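CzcP cation efflux P1-ATPase (Ralstonia metallidurans, PDB 4U9R) probably uses ATP hydrolysis to move zinc out of the cell, the piece here being its metal-binding N-terminal extension, a ferredoxin-like domain. Local coordinates at residues A[38-43]-A[67-72]; A[45-50]-A[144-149]; A[51-54]-A[60-63]; A[106-111]-A[152-157]. All coordinates share one frame; numbering follows the deposited sequence.

Contact 1: A[38-43]-A[67-72]; sequences PDSSDP and NVDSDS. With CD (cadmium ion), chain B.
Ser-40 and Asp-69 join two loops of the first ferredoxin-like unit: the type I beta turn from Asp-39 to Asp-42, just before helix 43-53, and the connection between strands 58-64 and 73-78. Asp-69 does the reaching. Its CB points at the turn, and with CG anti to the backbone N (chi1 -162°) the carboxylate stands out from the short 3-10 segment. CG lies 3.5 Å from Ser-40 OG, and beyond it the two oxygens divide the serine between them. Asp-69 OD1 accepts from Ser-40 OG at 2.9 Å, and Asp-69 OD2 accepts from Ser-40 N, also at 2.9 Å. Both oxygens use the syn lone pair, so the carboxylate is held at two points and its rotation is fixed. Serine suits the turn because it offers a hydroxyl beside its own N-H; its chi1 of 67° brings OG to the same side as that N-H. Behind the carboxylate, Asp-69 O takes Ser-72 OG at 2.8 Å and Ser-72 N at 3.0 Å, which closes the loop on itself. Within the turn, Asp-39 turns its carboxylate elsewhere: OD1 forms a salt bridge with Arg-144 of strand 142-148. At the end of the turn, Asp-42 is the N-cap of helix 43-53, and its OD1 binds a cadmium ion at 2.1 Å.

Contact 2: A[45-50]-A[144-149]; sequences VERLLS and RVEFDN. With CD (cadmium ion), chain B.
Arg-47 and Glu-146 approach from opposite directions and meet in a salt bridge, Arg-47 NH1 donating to Glu-146 OE2 at 2.7 Å. The bond is bent. OE2 is met from above the carboxylate plane, 54° out of it, while on the arginine side it sits at the guanidinium edge; the two flat groups are turned 61° against each other. A long arginine, extended from CG to NE, suits a helix that must reach across to a strand.

The second interaction is metal coordination. Glu-146 binds cadmium through both oxygens, OE2 at 2.1 Å and OE1 at 2.6 Å, and the bend at chi2 (140°) brings the carboxylate to the ion. The site is completed by Asp-42, Cys-44 and His-105. It lies where helix 43-53 of the first ferredoxin-like unit faces strand 142-148, the central strand of the sheet in the second. OE2 therefore serves two cations, and the guanidinium would be expected to offset part of the negative charge that the two carboxylates and the cysteine sulfur, probably a thiolate here, bring to the ion.

Aromatic contact supplies the third kind, since Arg-47 also makes a cation-pi interaction with Phe-103 of the neighbouring strand 103-109.

Contact 3: A[51-54]-A[60-63]; sequences ELRG and AAHI. With CD (cadmium ion), chain C; TCE (3,3',3''-phosphanetriyltripropanoic acid), chain D.
Arg-53 lies alongside strand 58-64 and turns the edge of its guanidinium to the backbone carbonyl of Ala-61. NH2 is the better donor, 3.0 Å from Ala-61 O. The single N-H at Arg-53 NE is divided between a weak bond to the same Ala-61 O, at 3.2 Å, and a water. The carbonyl is not approached flat, for NH2 is tilted 33° from its plane. The chain is extended from CG to NE, and it starts with CG anti to the carbonyl carbon (chi1 -70°), which lays the aliphatic part along the alanine: Arg-53 CG is 4.2 Å from Ala-61 CB. A methyl suits the place, because Ala-61 points at the helix and also touches Leu-49. The water extends the grip on the strand, accepting from Arg-53 NE at 3.0 Å and from Ala-61 N at 3.0 Å. The arginine thus holds Ala-61 directly at its carbonyl and through water at its N-H.

His-62, the next residue, leads away from the helix. Its NE2 binds a second cadmium ion at 2.2 Å, with Cys-75 and His-77 completing the protein ligands; the two histidine rings meet with their planes about 75° apart. The phosphorus of the bound phosphine lies at the edge of the His-62 ring, in its plane, and 2.7 Å from the cadmium ion.

Helix and strand here belong to the split beta-alpha-beta unit of the ferredoxin-like fold: helix 43-53 crosses from strand 24-29 to the parallel strand 58-64, and strand 73-78 fits between the two.

Contact 4: A[106-111]-A[152-157]; sequences VLWQLK and ISAAGI
In the second ferredoxin-like unit, the first turn of helix 154-162 packs against strand 103-109 through Val-106, Trp-108, Ala-154 and Ile-157. Val-106 and Trp-108 are two apart on the strand, so both point to the helix. They also meet each other, with Val-106 CB lying 3.7 Å above the centre of one indole face. Ala-154 fits against the pair: its CB touches Val-106 CG1 at 3.5 Å and lies 4.1 Å from Trp-108 CH2. Alanine suits this place because the strand side chains come so near the helix backbone that a methyl fills the contact. The indole turns its edge to that backbone, and Trp-108 CH2 comes within 3.2 Å of Ala-154 O, which lies in the ring plane. Chi1 (-76°) puts CG anti to the carbonyl carbon, and chi2 (-32°) turns the six-membered ring to the helix, where Trp-108 CZ3 reaches Ile-157 CG2 at 3.6 Å, one turn further along. Apolar packing and the edge-on approach to a carbonyl make the contact, with no hydrogen bond between the two segments. Ser-153 begins the helix as its N-cap, accepting weakly from Gly-156 N. Further along, Trp-108 also rests on Glu-158 and Leu-161, and Leu-110 joins it on Leu-161; on the sheet side, Val-106 packs on Val-145 of strand 142-148, next to strand 103-109.

All four contacts are partly buried, but the centre of contact 2 is about 3 Å from the centre of the chain, and it bridges the two ferredoxin-like units. Contacts 1 and 2 supply ligands to the same cadmium ion and are tied together by the Asp-39 to Arg-144 salt bridge, so charge dominates where the units meet. Contacts 2 and 3 use successive turns of helix 43-53, with Leu-49 and Val-45 packing on Ile-63. Contact 3 carries a ligand of the other cadmium ion. Contact 4, whose centre is about 30 Å from that of contact 3, is mainly apolar; it shares a sheet with contact 2, strands 103-109 and 142-148 being neighbours there, and Val-106 packs on Val-145.

Contact 1: A[38-43]-A[67-72]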
loop_
_atom_site.group_PDB
_atom_site.type_symbol
_atom_site.label_atom_id
_atom_site.label_comp_id
_atom_site.label_asym_id
_atom_site.label_seq_id
_atom_site.Cartn_x
_atom_site.Cartn_y
_atom_site.Cartn_z
ATOM N N PRO A 38 4.836 4.321 1.658
ATOM C CA PRO A 38 5.419 5.604 1.249
ATOM C C PRO A 38 4.471 6.770 1.494
ATOM O O PRO A 38 4.862 7.780 2.083
ATOM C CB PRO A 38 5.666 5.427 -0.260
ATOM C CG PRO A 38 4.940 4.190 -0.663
ATOM C CD PRO A 38 4.861 3.336 0.562
ATOM N N ASP A 39 3.233 6.621 1.037
ATOM C CA ASP A 39 2.191 7.609 1.292
ATOM C C ASP A 39 0.825 6.918 1.305
ATOM O O ASP A 39 0.720 5.716 1.035
ATOM C CB ASP A 39 2.244 8.737 0.248
ATOM C CG ASP A 39 2.210 8.227 -1.186
ATOM O OD1 ASP A 39 1.588 7.184 -1.451
ATOM O OD2 ASP A 39 2.803 8.879 -2.070
ATOM N N SER A 40 -0.209 7.691 1.602
ATOM C CA SER A 40 -1.570 7.183 1.677
ATOM C C SER A 40 -2.186 6.955 0.296
ATOM O O SER A 40 -3.347 6.530 0.181
ATOM C CB SER A 40 -2.430 8.152 2.473
ATOM O OG SER A 40 -2.565 9.362 1.772
ATOM N N SER A 41 -1.421 7.242 -0.754
ATOM C CA SER A 41 -1.854 6.944 -2.101
ATOM C C SER A 41 -1.370 5.558 -2.564
ATOM O O SER A 41 -1.789 5.086 -3.624
ATOM C CB SER A 41 -1.336 8.034 -3.040
ATOM O OG SER A 41 -1.566 9.319 -2.479
ATOM N N ASP A 42 -0.502 4.908 -1.780
ATOM C CA ASP A 42 -0.031 3.540 -2.092
ATOM C C ASP A 42 -1.280 2.662 -2.242
ATOM O O ASP A 42 -2.250 2.846 -1.514
ATOM C CB ASP A 42 0.939 3.046 -1.002
ATOM C CG ASP A 42 1.393 1.570 -1.190
ATOM O OD1 ASP A 42 0.602 0.689 -0.913
ATOM O OD2 ASP A 42 2.543 1.274 -1.573
ATOM N N PRO A 43 -1.281 1.751 -3.222
ATOM C CA PRO A 43 -2.460 0.966 -3.537
ATOM C C PRO A 43 -2.912 -0.005 -2.442
ATOM O O PRO A 43 -3.985 -0.606 -2.574
ATOM C CB PRO A 43 -2.046 0.190 -4.792
ATOM C CG PRO A 43 -0.570 0.186 -4.780
ATOM C CD PRO A 43 -0.178 1.480 -4.170
ATOM N N ASN A 67 -3.143 16.720 6.504
ATOM C CA ASN A 67 -2.097 17.570 5.920
ATOM C C ASN A 67 -0.716 16.970 6.169
ATOM O O ASN A 67 0.125 16.921 5.266
ATOM C CB ASN A 67 -2.170 18.980 6.502
ATOM C CG ASN A 67 -3.468 19.686 6.153
ATOM O OD1 ASN A 67 -3.695 20.053 4.999
ATOM N ND2 ASN A 67 -4.325 19.884 7.150
ATOM N N VAL A 68 -0.501 16.516 7.403
ATOM C CA VAL A 68 0.596 15.605 7.715
ATOM C C VAL A 68 0.100 14.198 7.362
ATOM O O VAL A 68 -0.736 13.635 8.074
ATOM C CB VAL A 68 0.995 15.675 9.204
ATOM C CG1 VAL A 68 2.200 14.777 9.476
ATOM C CG2 VAL A 68 1.280 17.116 9.616
ATOM N N ASP A 69 0.608 13.636 6.267
ATOM C CA ASP A 69 0.003 12.442 5.656
ATOM C C ASP A 69 -0.188 11.254 6.611
ATOM O O ASP A 69 -1.180 10.529 6.502
ATOM C CB ASP A 69 0.802 11.984 4.429
ATOM C CG ASP A 69 0.002 11.051 3.533
ATOM O OD1 ASP A 69 -1.104 11.457 3.112
ATOM O OD2 ASP A 69 0.473 9.920 3.251
ATOM N N SER A 70 0.742 11.064 7.548
ATOM C CA SER A 70 0.684 9.925 8.483
ATOM C C SER A 70 -0.323 10.085 9.650
ATOM O O SER A 70 -0.346 9.257 10.578
ATOM C CB SER A 70 2.085 9.630 9.029
ATOM O OG SER A 70 2.587 10.757 9.718
ATOM N N ASP A 71 -1.120 11.159 9.611
ATOM C CA ASP A 71 -2.297 11.311 10.463
ATOM C C ASP A 71 -3.586 11.116 9.648
ATOM O O ASP A 71 -4.685 11.436 10.123
ATOM C CB ASP A 71 -2.314 12.698 11.117
ATOM C CG ASP A 71 -1.190 12.890 12.125
ATOM O OD1 ASP A 71 -0.133 12.216 12.012
ATOM O OD2 ASP A 71 -1.368 13.729 13.033
ATOM N N SER A 72 -3.451 10.635 8.413
ATOM C CA SER A 72 -4.615 10.275 7.610
ATOM C C SER A 72 -5.299 9.072 8.246
ATOM O O SER A 72 -4.646 8.172 8.737
ATOM C CB SER A 72 -4.200 9.923 6.187
ATOM O OG SER A 72 -3.724 11.079 5.527
HETATM CD CD CD B . 1.471 -1.227 -0.875
#

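Contact 2: A[45-50]-A[144-149]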
loop_
_atom_site.group_PDB
_atom_site.type_symbol
_atom_site.label_atom_id
_atom_site.label_comp_id
_atom_site.label_asym_id
_atom_site.label_seq_id
_atom_site.Cartn_x
_atom_site.Cartn_y
_atom_site.Cartn_z
ATOM N N VAL A 45 -3.809 1.039 0.487
ATOM C CA VAL A 45 -4.967 1.738 1.034
ATOM C C VAL A 45 -6.262 1.370 0.304
ATOM O O VAL A 45 -7.287 1.076 0.959
ATOM C CB VAL A 45 -4.766 3.266 1.023
ATOM C CG1 VAL A 45 -6.026 3.966 1.531
ATOM C CG2 VAL A 45 -3.590 3.635 1.908
ATOM N N GLU A 46 -6.199 1.358 -1.031
ATOM C CA GLU A 46 -7.311 0.920 -1.919
ATOM C C GLU A 46 -7.609 -0.559 -1.787
ATOM O O GLU A 46 -8.782 -0.975 -1.842
ATOM C CB GLU A 46 -6.996 1.208 -3.413
ATOM C CG GLU A 46 -8.113 0.848 -4.407
ATOM C CD GLU A 46 -7.651 0.733 -5.878
ATOM O OE1 GLU A 46 -8.081 1.551 -6.729
ATOM O OE2 GLU A 46 -6.868 -0.192 -6.200
ATOM N N ARG A 47 -6.572 -1.380 -1.674
ATOM C CA ARG A 47 -6.814 -2.806 -1.429
ATOM C C ARG A 47 -7.670 -2.983 -0.162
ATOM O O ARG A 47 -8.663 -3.710 -0.164
ATOM C CB ARG A 47 -5.525 -3.593 -1.264
ATOM C CG ARG A 47 -5.016 -4.223 -2.538
ATOM C CD ARG A 47 -3.742 -5.068 -2.323
ATOM N NE ARG A 47 -2.959 -5.103 -3.561
ATOM C CZ ARG A 47 -1.878 -4.361 -3.832
ATOM N NH1 ARG A 47 -1.325 -3.558 -2.930
ATOM N NH2 ARG A 47 -1.313 -4.470 -5.024
ATOM N N LEU A 48 -7.263 -2.307 0.906
ATOM C CA LEU A 48 -7.951 -2.377 2.191
ATOM C C LEU A 48 -9.380 -1.890 2.053
ATOM O O LEU A 48 -10.309 -2.587 2.424
ATOM C CB LEU A 48 -7.210 -1.555 3.236
ATOM C CG LEU A 48 -7.823 -1.399 4.630
ATOM C CD1 LEU A 48 -8.176 -2.731 5.216
ATOM C CD2 LEU A 48 -6.815 -0.724 5.546
ATOM N N LEU A 49 -9.560 -0.705 1.495
ATOM C CA LEU A 49 -10.899 -0.137 1.366
ATOM C C LEU A 49 -11.799 -0.973 0.477
ATOM O O LEU A 49 -12.923 -1.236 0.854
ATOM C CB LEU A 49 -10.870 1.292 0.842
ATOM C CG LEU A 49 -10.245 2.370 1.731
ATOM C CD1 LEU A 49 -10.159 3.689 0.965
ATOM C CD2 LEU A 49 -11.038 2.559 2.966
ATOM N N SER A 50 -11.315 -1.427 -0.668
ATOM C CA SER A 50 -12.191 -2.203 -1.589
ATOM C C SER A 50 -12.569 -3.583 -1.020
ATOM O O SER A 50 -13.712 -4.079 -1.200
ATOM C CB SER A 50 -11.568 -2.313 -2.999
ATOM O OG SER A 50 -10.363 -3.067 -2.981
ATOM N N ARG A 144 10.032 3.617 -7.014
ATOM C CA ARG A 144 8.856 3.341 -6.167
ATOM C C ARG A 144 8.252 1.995 -6.573
ATOM O O ARG A 144 7.526 1.919 -7.558
ATOM C CB ARG A 144 7.812 4.452 -6.360
ATOM C CG ARG A 144 6.432 4.185 -5.751
ATOM C CD ARG A 144 5.357 5.093 -6.344
ATOM N NE ARG A 144 4.181 5.146 -5.483
ATOM C CZ ARG A 144 4.117 5.817 -4.332
ATOM N NH1 ARG A 144 5.159 6.510 -3.888
ATOM N NH2 ARG A 144 3.002 5.799 -3.611
ATOM N N VAL A 145 8.536 0.946 -5.810
ATOM C CA VAL A 145 8.092 -0.411 -6.164
ATOM C C VAL A 145 7.142 -0.988 -5.091
ATOM O O VAL A 145 7.120 -0.534 -3.936
ATOM C CB VAL A 145 9.308 -1.347 -6.424
ATOM C CG1 VAL A 145 10.143 -1.535 -5.173
ATOM C CG2 VAL A 145 8.891 -2.702 -6.965
ATOM N N GLU A 146 6.330 -1.955 -5.502
ATOM C CA GLU A 146 5.472 -2.695 -4.591
ATOM C C GLU A 146 5.543 -4.147 -4.982
ATOM O O GLU A 146 5.487 -4.457 -6.172
ATOM C CB GLU A 146 4.041 -2.183 -4.691
ATOM C CG GLU A 146 3.017 -3.005 -3.903
ATOM C CD GLU A 146 1.988 -2.139 -3.214
ATOM O OE1 GLU A 146 1.965 -0.921 -3.462
ATOM O OE2 GLU A 146 1.222 -2.681 -2.401
ATOM N N PHE A 147 5.673 -5.037 -4.002
ATOM C CA PHE A 147 5.920 -6.439 -4.305
ATOM C C PHE A 147 5.264 -7.464 -3.382
ATOM O O PHE A 147 4.954 -7.183 -2.230
ATOM C CB PHE A 147 7.431 -6.704 -4.359
ATOM C CG PHE A 147 8.180 -6.267 -3.135
ATOM C CD1 PHE A 147 8.551 -4.949 -2.978
ATOM C CD2 PHE A 147 8.550 -7.181 -2.163
ATOM C CE1 PHE A 147 9.258 -4.543 -1.864
ATOM C CE2 PHE A 147 9.253 -6.788 -1.034
ATOM C CZ PHE A 147 9.609 -5.463 -0.885
ATOM N N ASP A 148 5.105 -8.672 -3.927
ATOM C CA ASP A 148 4.488 -9.801 -3.255
ATOM C C ASP A 148 5.540 -10.566 -2.439
ATOM O O ASP A 148 6.358 -11.302 -2.991
ATOM C CB ASP A 148 3.811 -10.708 -4.302
ATOM C CG ASP A 148 3.209 -11.979 -3.704
ATOM O OD1 ASP A 148 3.404 -12.256 -2.502
ATOM O OD2 ASP A 148 2.545 -12.715 -4.463
ATOM N N ASN A 149 5.484 -10.387 -1.120
ATOM C CA ASN A 149 6.438 -10.968 -0.173
ATOM C C ASN A 149 6.539 -12.492 -0.157
ATOM O O ASN A 149 7.462 -13.034 0.452
ATOM C CB ASN A 149 6.100 -10.509 1.251
ATOM C CG ASN A 149 6.530 -9.087 1.532
ATOM O OD1 ASN A 149 7.431 -8.558 0.888
ATOM N ND2 ASN A 149 5.895 -8.465 2.521
HETATM CD CD CD B . 1.471 -1.227 -0.875
#

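Contact 3: A[51-54]-A[60-63]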
loop_
_atom_site.group_PDB
_atom_site.type_symbol
_atom_site.label_atom_id
_atom_site.label_comp_id
_atom_site.label_asym_id
_atom_site.label_seq_id
_atom_site.Cartn_x
_atom_site.Cartn_y
_atom_site.Cartn_z
ATOM N N GLU A 51 -11.657 -4.182 -0.296
ATOM C CA GLU A 51 -11.978 -5.422 0.424
ATOM C C GLU A 51 -12.988 -5.179 1.516
ATOM O O GLU A 51 -13.933 -5.945 1.638
ATOM C CB GLU A 51 -10.729 -6.093 0.976
ATOM C CG GLU A 51 -9.897 -6.683 -0.155
ATOM C CD GLU A 51 -8.685 -7.477 0.306
ATOM O OE1 GLU A 51 -8.677 -7.983 1.454
ATOM O OE2 GLU A 51 -7.739 -7.590 -0.508
ATOM N N LEU A 52 -12.854 -4.083 2.266
ATOM C CA LEU A 52 -13.868 -3.792 3.291
ATOM C C LEU A 52 -15.228 -3.530 2.710
ATOM O O LEU A 52 -16.218 -3.918 3.320
ATOM C CB LEU A 52 -13.483 -2.627 4.153
ATOM C CG LEU A 52 -12.332 -2.929 5.113
ATOM C CD1 LEU A 52 -11.996 -1.659 5.870
ATOM C CD2 LEU A 52 -12.711 -4.049 6.079
ATOM N N ARG A 53 -15.295 -2.868 1.542
ATOM C CA ARG A 53 -16.576 -2.532 0.953
ATOM C C ARG A 53 -17.394 -3.753 0.517
ATOM O O ARG A 53 -18.645 -3.741 0.478
ATOM C CB ARG A 53 -16.386 -1.577 -0.224
ATOM C CG ARG A 53 -15.956 -0.184 0.204
ATOM C CD ARG A 53 -16.082 0.812 -0.942
ATOM N NE ARG A 53 -15.304 2.018 -0.701
ATOM C CZ ARG A 53 -14.124 2.291 -1.259
ATOM N NH1 ARG A 53 -13.537 1.455 -2.100
ATOM N NH2 ARG A 53 -13.517 3.411 -0.951
ATOM N N GLY A 54 -16.673 -4.810 0.214
ATOM C CA GLY A 54 -17.250 -6.082 -0.082
ATOM C C GLY A 54 -17.854 -6.867 1.057
ATOM O O GLY A 54 -18.492 -7.878 0.766
ATOM N N ALA A 60 -20.048 2.236 4.289
ATOM C CA ALA A 60 -19.063 2.983 3.542
ATOM C C ALA A 60 -17.707 2.814 4.155
ATOM O O ALA A 60 -17.543 2.424 5.335
ATOM C CB ALA A 60 -19.416 4.467 3.519
ATOM N N ALA A 61 -16.725 3.118 3.347
ATOM C CA ALA A 61 -15.374 3.140 3.783
ATOM C C ALA A 61 -14.609 4.116 2.897
ATOM O O ALA A 61 -14.769 4.113 1.660
ATOM C CB ALA A 61 -14.790 1.734 3.700
ATOM N N HIS A 62 -13.786 4.959 3.519
ATOM C CA HIS A 62 -13.065 5.985 2.774
ATOM C C HIS A 62 -11.933 6.551 3.622
ATOM O O HIS A 62 -11.851 6.326 4.868
ATOM C CB HIS A 62 -14.032 7.102 2.298
ATOM C CG HIS A 62 -14.703 7.844 3.414
ATOM N ND1 HIS A 62 -14.344 9.122 3.779
ATOM C CD2 HIS A 62 -15.685 7.472 4.270
ATOM C CE1 HIS A 62 -15.090 9.511 4.799
ATOM N NE2 HIS A 62 -15.916 8.532 5.112
ATOM N N ILE A 63 -11.031 7.234 2.947
ATOM C CA ILE A 63 -9.896 7.881 3.577
ATOM C C ILE A 63 -10.289 9.272 4.014
ATOM O O ILE A 63 -11.068 9.931 3.332
ATOM C CB ILE A 63 -8.718 8.005 2.598
ATOM C CG1 ILE A 63 -8.326 6.639 2.073
ATOM C CG2 ILE A 63 -7.492 8.640 3.246
ATOM C CD1 ILE A 63 -8.544 6.532 0.575
HETATM CD CD CD C . -16.726 8.876 7.150
HETATM O O16 TCE D . -16.626 15.936 9.976
HETATM C C14 TCE D . -16.286 14.755 10.210
HETATM O O15 TCE D . -16.133 14.280 11.358
HETATM C C5 TCE D . -16.041 13.833 9.030
HETATM C C2 TCE D . -17.146 12.827 8.810
HETATM P P TCE D . -16.824 11.574 7.508
HETATM C C3 TCE D . -16.216 12.576 6.096
HETATM C C6 TCE D . -17.016 12.245 4.846
HETATM C C8 TCE D . -17.383 13.464 4.021
HETATM O O10 TCE D . -17.156 13.421 2.791
HETATM O O9 TCE D . -17.892 14.445 4.609
HETATM C C1 TCE D . -18.507 11.069 6.979
HETATM C C4 TCE D . -19.286 12.345 6.671
HETATM C C11 TCE D . -20.328 12.173 5.582
HETATM O O12 TCE D . -21.096 11.186 5.649
HETATM O O13 TCE D . -20.362 13.031 4.672
HETATM O O HOH W 1 -17.273 3.964 0.522
#

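Contact 4: A[106-111]-A[152-157]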
loop_
_atom_site.group_PDB
_atom_site.type_symbol
_atom_site.label_atom_id
_atom_site.label_comp_id
_atom_site.label_asym_id
_atom_site.label_seq_id
_atom_site.Cartn_x
_atom_site.Cartn_y
_atom_site.Cartn_z
ATOM N N VAL A 106 9.782 -0.910 -1.207
ATOM C CA VAL A 106 11.012 -0.149 -1.036
ATOM C C VAL A 106 10.915 1.102 -1.894
ATOM O O VAL A 106 10.304 1.099 -2.959
ATOM C CB VAL A 106 12.292 -0.940 -1.395
ATOM C CG1 VAL A 106 12.556 -2.027 -0.369
ATOM C CG2 VAL A 106 12.220 -1.523 -2.797
ATOM N N LEU A 107 11.484 2.181 -1.381
ATOM C CA LEU A 107 11.620 3.424 -2.120
ATOM C C LEU A 107 13.120 3.767 -2.092
ATOM O O LEU A 107 13.635 4.304 -1.096
ATOM C CB LEU A 107 10.763 4.530 -1.490
ATOM C CG LEU A 107 10.690 5.850 -2.261
ATOM C CD1 LEU A 107 9.884 5.690 -3.535
ATOM C CD2 LEU A 107 10.098 6.945 -1.379
ATOM N N TRP A 108 13.817 3.406 -3.169
ATOM C CA TRP A 108 15.266 3.545 -3.227
ATOM C C TRP A 108 15.695 4.634 -4.179
ATOM O O TRP A 108 15.080 4.821 -5.238
ATOM C CB TRP A 108 15.919 2.237 -3.656
ATOM C CG TRP A 108 15.949 1.229 -2.593
ATOM C CD1 TRP A 108 16.061 1.452 -1.245
ATOM C CD2 TRP A 108 15.885 -0.181 -2.762
ATOM N NE1 TRP A 108 16.059 0.259 -0.568
ATOM C CE2 TRP A 108 15.959 -0.761 -1.476
ATOM C CE3 TRP A 108 15.769 -1.015 -3.872
ATOM C CZ2 TRP A 108 15.927 -2.145 -1.273
ATOM C CZ3 TRP A 108 15.728 -2.394 -3.663
ATOM C CH2 TRP A 108 15.805 -2.939 -2.375
ATOM N N GLN A 109 16.752 5.340 -3.757
ATOM C CA GLN A 109 17.510 6.288 -4.580
ATOM C C GLN A 109 18.622 5.511 -5.296
ATOM O O GLN A 109 19.633 5.141 -4.683
ATOM C CB GLN A 109 18.099 7.402 -3.694
ATOM C CG GLN A 109 19.045 8.379 -4.393
ATOM C CD GLN A 109 18.358 9.205 -5.466
ATOM O OE1 GLN A 109 17.757 10.242 -5.181
ATOM N NE2 GLN A 109 18.456 8.756 -6.716
ATOM N N LEU A 110 18.410 5.224 -6.582
ATOM C CA LEU A 110 19.412 4.505 -7.370
ATOM C C LEU A 110 20.571 5.420 -7.759
ATOM O O LEU A 110 20.420 6.633 -7.889
ATOM C CB LEU A 110 18.783 3.887 -8.623
ATOM C CG LEU A 110 17.662 2.859 -8.402
ATOM C CD1 LEU A 110 17.182 2.309 -9.740
ATOM C CD2 LEU A 110 18.105 1.723 -7.489
ATOM N N LYS A 111 21.741 4.832 -7.932
ATOM C CA LYS A 111 22.892 5.587 -8.401
ATOM C C LYS A 111 22.741 5.839 -9.893
ATOM O O LYS A 111 21.895 5.213 -10.552
ATOM C CB LYS A 111 24.193 4.839 -8.081
ATOM C CG LYS A 111 24.452 4.683 -6.581
ATOM C CD LYS A 111 25.510 3.631 -6.290
ATOM C CE LYS A 111 25.725 3.455 -4.795
ATOM N NZ LYS A 111 26.515 2.227 -4.496
ATOM N N ILE A 152 8.851 -12.748 -3.711
ATOM C CA ILE A 152 10.136 -12.039 -3.744
ATOM C C ILE A 152 10.297 -11.202 -2.473
ATOM O O ILE A 152 9.313 -10.899 -1.802
ATOM C CB ILE A 152 10.214 -11.137 -5.009
ATOM C CG1 ILE A 152 10.287 -11.979 -6.296
ATOM C CG2 ILE A 152 11.407 -10.191 -4.985
ATOM C CD1 ILE A 152 11.537 -12.828 -6.461
ATOM N N SER A 153 11.540 -10.869 -2.128
ATOM C CA SER A 153 11.833 -9.906 -1.063
ATOM C C SER A 153 12.560 -8.685 -1.637
ATOM O O SER A 153 12.861 -8.637 -2.823
ATOM C CB SER A 153 12.681 -10.559 0.038
ATOM O OG SER A 153 13.983 -10.882 -0.430
ATOM N N ALA A 154 12.842 -7.707 -0.782
ATOM C CA ALA A 154 13.584 -6.512 -1.178
ATOM C C ALA A 154 15.076 -6.802 -1.422
ATOM O O ALA A 154 15.708 -6.154 -2.264
ATOM C CB ALA A 154 13.423 -5.423 -0.128
ATOM N N ALA A 155 15.637 -7.764 -0.689
ATOM C CA ALA A 155 17.022 -8.184 -0.907
ATOM C C ALA A 155 17.157 -8.723 -2.322
ATOM O O ALA A 155 18.075 -8.352 -3.038
ATOM C CB ALA A 155 17.439 -9.231 0.114
ATOM N N GLY A 156 16.215 -9.570 -2.723
ATOM C CA GLY A 156 16.125 -10.062 -4.091
ATOM C C GLY A 156 15.883 -9.004 -5.166
ATOM O O GLY A 156 16.271 -9.216 -6.326
ATOM N N ILE A 157 15.219 -7.895 -4.799
ATOM C CA ILE A 157 15.073 -6.722 -5.674
ATOM C C ILE A 157 16.409 -6.017 -5.858
ATOM O O ILE A 157 16.763 -5.659 -6.982
ATOM C CB ILE A 157 14.081 -5.647 -5.130
ATOM C CG1 ILE A 157 12.670 -6.222 -4.906
ATOM C CG2 ILE A 157 14.019 -4.440 -6.070
ATOM C CD1 ILE A 157 12.144 -7.084 -6.035
#